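Side-chain contact in putative branched-chain amino acid aminotransferase IlvE (Streptococcus mutans, PDB 4DQN), which probably catalyses the reversible transfer of the amino group between leucine, isoleucine or valine and 2-oxoglutarate, using pyridoxal 5'-phosphate as cofactor: residues L45-S48 / E49-A53. Residues are numbered along the deposited sequence; the frame is centred on the assembly and turned at random.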
loop_
_atom_site.group_PDB
_atom_site.type_symbol
_atom_site.label_atom_id
_atom_site.label_comp_id
_atom_site.label_asym_id
_atom_site.label_seq_id
_atom_site.Cartn_x
_atom_site.Cartn_y
_atom_site.Cartn_z
ATOM N N LEU A 45 -7.863 -10.845 -14.278
ATOM C CA LEU A 45 -7.714 -9.471 -14.743
ATOM C C LEU A 45 -6.484 -9.394 -15.615
ATOM O O LEU A 45 -5.458 -10.001 -15.308
ATOM C CB LEU A 45 -7.594 -8.488 -13.574
ATOM C CG LEU A 45 -8.840 -8.323 -12.697
ATOM C CD1 LEU A 45 -8.470 -7.603 -11.413
ATOM C CD2 LEU A 45 -9.936 -7.549 -13.431
ATOM N N HIS A 46 -6.593 -8.657 -16.716
ATOM C CA HIS A 46 -5.503 -8.558 -17.684
ATOM C C HIS A 46 -5.024 -7.110 -17.705
ATOM O O HIS A 46 -5.662 -6.247 -18.303
ATOM C CB HIS A 46 -6.016 -8.995 -19.062
ATOM C CG HIS A 46 -6.740 -10.308 -19.033
ATOM N ND1 HIS A 46 -6.086 -11.517 -19.125
ATOM C CD2 HIS A 46 -8.055 -10.601 -18.881
ATOM C CE1 HIS A 46 -6.969 -12.502 -19.055
ATOM N NE2 HIS A 46 -8.170 -11.972 -18.898
ATOM N N ILE A 47 -3.924 -6.832 -17.014
ATOM C CA ILE A 47 -3.537 -5.449 -16.774
ATOM C C ILE A 47 -2.075 -5.242 -17.110
ATOM O O ILE A 47 -1.266 -6.177 -17.051
ATOM C CB ILE A 47 -3.814 -5.013 -15.312
ATOM C CG1 ILE A 47 -2.941 -5.790 -14.327
ATOM C CG2 ILE A 47 -5.297 -5.216 -14.947
ATOM C CD1 ILE A 47 -3.169 -5.383 -12.856
ATOM N N SER A 48 -1.738 -4.012 -17.473
ATOM C CA SER A 48 -0.364 -3.667 -17.821
ATOM C C SER A 48 0.623 -4.015 -16.711
ATOM O O SER A 48 0.342 -3.787 -15.529
ATOM C CB SER A 48 -0.278 -2.169 -18.105
ATOM O OG SER A 48 1.067 -1.810 -18.384
ATOM N N GLU A 49 1.783 -4.550 -17.099
ATOM C CA GLU A 49 2.875 -4.807 -16.173
ATOM C C GLU A 49 3.254 -3.525 -15.425
ATOM O O GLU A 49 3.886 -3.566 -14.365
ATOM C CB GLU A 49 4.099 -5.339 -16.943
ATOM C CG GLU A 49 4.687 -4.330 -17.943
ATOM C CD GLU A 49 5.692 -4.959 -18.873
ATOM O OE1 GLU A 49 6.022 -6.144 -18.657
ATOM O OE2 GLU A 49 6.158 -4.279 -19.819
ATOM N N SER A 50 2.871 -2.383 -15.986
ATOM C CA SER A 50 3.215 -1.097 -15.399
ATOM C C SER A 50 2.039 -0.434 -14.685
ATOM O O SER A 50 2.066 0.787 -14.463
ATOM C CB SER A 50 3.715 -0.162 -16.496
ATOM O OG SER A 50 4.416 0.902 -15.899
ATOM N N SER A 51 1.021 -1.220 -14.319
ATOM C CA SER A 51 -0.174 -0.687 -13.643
ATOM C C SER A 51 0.160 -0.083 -12.277
ATOM O O SER A 51 0.756 -0.762 -11.440
ATOM C CB SER A 51 -1.213 -1.800 -13.418
ATOM O OG SER A 51 -1.734 -2.301 -14.641
ATOM N N PRO A 52 -0.260 1.173 -12.031
ATOM C CA PRO A 52 -0.056 1.802 -10.715
ATOM C C PRO A 52 -0.627 1.007 -9.534
ATOM O O PRO A 52 -0.117 1.163 -8.433
ATOM C CB PRO A 52 -0.805 3.139 -10.843
ATOM C CG PRO A 52 -0.646 3.475 -12.317
ATOM C CD PRO A 52 -0.815 2.128 -13.015
ATOM N N ALA A 53 -1.645 0.171 -9.739
ATOM C CA ALA A 53 -2.141 -0.643 -8.632
ATOM C C ALA A 53 -1.047 -1.588 -8.127
ATOM O O ALA A 53 -1.023 -1.939 -6.947
ATOM C CB ALA A 53 -3.388 -1.422 -9.042
#
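Ser48 and Ser51 stand at the two ends of a type I beta turn, with Glu49 and Ser50 in its middle positions, and the bond from Ser51 N to Ser48 O (2.9 Å) closes it. Two donors of Ser51 grip this one carbonyl. Its hydroxyl gives the shorter bond, 2.7 Å from Ser51 OG to Ser48 O, lying in the carbonyl plane on a lone pair at a C=O...donor angle of 126°, whereas the amide N approaches from well above that plane. With OG turned beside its own backbone N (chi1 -66°), Ser51 reaches the same acceptor with both groups. The hydroxyl also meets Ile47: Ser51 OG is 3.5 Å from Ile47 CB, and Ile47 CD1 lies 3.8 Å from Ser51 OG, with Ser51 CB a second, looser neighbour. Val136 of strand 126-136 touches both side chains. The turn thus joins the end of strand 44-48 to helix 52-55, with Ser51 at the N-cap position although its hydroxyl, engaged with Ser48, makes no capping bond. At the dimer interface, Leu45, His46 and Ile47 pair antiparallel with a strand of the second subunit, continuing the sheet across it. On Ser48 the hydroxyl leans forward into the turn, OG anti to the backbone N. Ser48 OG lies 3.1 Å from Ser50 N in a hydrogen bond that is doubtful because this nitrogen sits too close to a neighbour in the model; the same hydroxyl also bonds to Asp138 OD1. The CA-CB bond of Glu49 points away from the strand, though CB itself still touches it, 3.7 Å from Ser48 C. Its carboxylate instead crosses the interface, where OE2 forms a salt bridge to Arg24 and a hydrogen bond to Tyr18, both of the second subunit.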